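Local coordinates for CYTH domain-containing protein (Pyrococcus horikoshii, PDB 2EEN) that is of unknown function but belongs to the CYTH family, whose members typically act on triphosphate-bearing substrates, and forms a two-fold symmetric dimer, at the interface of chains A and B. Residues are numbered along the deposited sequence; one frame, centred on the assembly and turned at random. Chains: chain A/B, Hypothetical protein PH1819.

The interface of chains A and B. Residues chain A 42, 49, 64, 66, 81; chain B 91, 94-95, 98-99.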
# COMPACT_ATOMS: atom_id res chain seq x y z
N PHE A 42 -2.71 17.61 -2.24
CA PHE A 42 -2.50 16.97 -3.53
C PHE A 42 -2.99 17.81 -4.68
O PHE A 42 -2.47 17.70 -5.78
CB PHE A 42 -3.19 15.61 -3.61
CG PHE A 42 -2.44 14.50 -2.96
CD1 PHE A 42 -1.06 14.56 -2.78
CD2 PHE A 42 -3.10 13.33 -2.59
CE1 PHE A 42 -0.35 13.49 -2.25
CE2 PHE A 42 -2.41 12.25 -2.06
CZ PHE A 42 -1.02 12.33 -1.89
N LEU A 49 -4.00 9.71 -4.93
CA LEU A 49 -3.88 8.40 -4.31
C LEU A 49 -5.30 7.87 -4.34
O LEU A 49 -6.24 8.53 -3.88
CB LEU A 49 -3.38 8.49 -2.87
CG LEU A 49 -3.22 7.11 -2.25
CD1 LEU A 49 -2.10 6.33 -2.97
CD2 LEU A 49 -2.89 7.26 -0.77
N LEU A 64 -4.56 -0.12 -5.52
CA LEU A 64 -4.16 1.08 -4.80
C LEU A 64 -3.20 1.74 -5.78
O LEU A 64 -2.20 1.14 -6.17
CB LEU A 64 -3.44 0.73 -3.50
CG LEU A 64 -2.77 1.91 -2.77
CD1 LEU A 64 -3.81 2.96 -2.40
CD2 LEU A 64 -2.09 1.39 -1.52
N TYR A 66 -1.00 5.35 -6.93
CA TYR A 66 -0.47 6.69 -6.67
C TYR A 66 -0.18 7.25 -8.05
O TYR A 66 0.35 6.55 -8.92
CB TYR A 66 0.86 6.65 -5.92
CG TYR A 66 1.61 7.98 -5.96
CD1 TYR A 66 1.26 9.02 -5.10
CD2 TYR A 66 2.64 8.19 -6.87
CE1 TYR A 66 1.92 10.25 -5.17
CE2 TYR A 66 3.30 9.40 -6.95
CZ TYR A 66 2.93 10.43 -6.10
OH TYR A 66 3.59 11.63 -6.16
N ILE A 81 2.24 4.42 -9.72
CA ILE A 81 2.71 3.28 -8.95
C ILE A 81 1.40 2.61 -8.58
O ILE A 81 0.53 3.22 -7.94
CB ILE A 81 3.46 3.70 -7.69
CG1 ILE A 81 4.65 4.58 -8.05
CG2 ILE A 81 3.94 2.44 -6.95
CD1 ILE A 81 5.38 5.14 -6.84
N LYS B 91 7.27 -1.87 -5.20
CA LYS B 91 6.30 -0.82 -5.47
C LYS B 91 5.80 -0.25 -4.16
O LYS B 91 5.50 0.95 -4.07
CB LYS B 91 5.13 -1.36 -6.29
CG LYS B 91 5.53 -1.69 -7.72
CD LYS B 91 4.32 -1.98 -8.58
CE LYS B 91 4.74 -2.26 -10.01
NZ LYS B 91 3.55 -2.53 -10.88
N GLU B 94 8.34 2.15 -2.99
CA GLU B 94 8.24 3.37 -3.77
C GLU B 94 7.03 4.19 -3.36
O GLU B 94 7.13 5.41 -3.23
CB GLU B 94 8.19 3.05 -5.26
CG GLU B 94 8.40 4.27 -6.15
CD GLU B 94 9.58 5.11 -5.70
OE1 GLU B 94 10.70 4.56 -5.55
OE2 GLU B 94 9.40 6.33 -5.52
N LEU B 95 5.89 3.53 -3.16
CA LEU B 95 4.68 4.24 -2.77
C LEU B 95 4.90 4.98 -1.45
O LEU B 95 4.52 6.14 -1.31
CB LEU B 95 3.51 3.25 -2.60
CG LEU B 95 2.18 3.87 -2.18
CD1 LEU B 95 1.77 4.92 -3.20
CD2 LEU B 95 1.12 2.78 -2.07
N ARG B 98 7.08 8.02 -2.08
CA ARG B 98 6.31 9.05 -2.78
C ARG B 98 5.34 9.76 -1.85
O ARG B 98 5.04 10.93 -2.05
CB ARG B 98 5.53 8.44 -3.95
CG ARG B 98 6.40 7.95 -5.10
CD ARG B 98 7.11 9.11 -5.76
NE ARG B 98 7.86 8.70 -6.95
CZ ARG B 98 8.48 9.54 -7.77
NH1 ARG B 98 8.43 10.85 -7.54
NH2 ARG B 98 9.13 9.09 -8.83
N LEU B 99 4.82 9.04 -0.86
CA LEU B 99 3.86 9.64 0.08
C LEU B 99 4.53 10.37 1.23
O LEU B 99 3.86 10.90 2.11
CB LEU B 99 2.90 8.57 0.60
CG LEU B 99 1.97 8.02 -0.48
CD1 LEU B 99 1.09 6.91 0.08
CD2 LEU B 99 1.11 9.15 -1.03
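A:Leu64 and A:Tyr66 on strand 59-70, with A:Leu49 on strand 48-56 and A:Ile81 on strand 78-85, meet one side of helix 89-98 of chain B, so that a sheet of the CYTH fold receives its partner's helix, the strand residues being extended (phi -108° to -138°) and those of the helix having helical torsions. Two-fold symmetry repeats the patch with the chains exchanged. The positions B:Lys91, B:Glu94, B:Leu95 and B:Arg98 recur at helical spacing, and B:Leu99, in loop conformation, extends the row just past the helix end. No nitrogen or oxygen of one chain comes within bonding distance of the other here. B:Leu95, its CG anti to the backbone N (chi1 180°), divides its two methyls between neighbours on one strand. CD1 lies 3.3 Å from A:Tyr66 CB, a tight contact, whereas CD2 meets A:Leu64 CD2 at 3.5 Å. The A:Tyr66 ring turns one face to B:Arg98, whose CB sits 3.9 Å from the ring centroid in a CH-pi contact, offset toward the rim. These two side chains cross at about a right angle, yet the ring and guanidinium planes lie 19° apart. Ring CD1 also meets B:Leu99 CD2. An alanine here would probably leave the B:Arg98 methylenes without the ring face they rest on and a gap beside B:Leu99 CD2. B:Leu99 approaches tip first: its CD2 reaches the edge of the A:Phe42 ring in plane, 3.9 Å from CZ, and its CD1 faces A:Leu49 CD2. At the other flank A:Ile81 points its CD1 between two helix side chains, 3.2 Å from B:Glu94 CG and 3.5 Å from B:Arg98 CG. Its extended arm carries that methyl to the helix, while the CG2 branch lies against the backbone O and the CB of B:Lys91. Within chain B, B:Arg98 NE forms a salt bridge to the carboxylate OE2 of B:Glu94 at 3.2 Å, which is likely to steady the methylenes of both against A:Ile81.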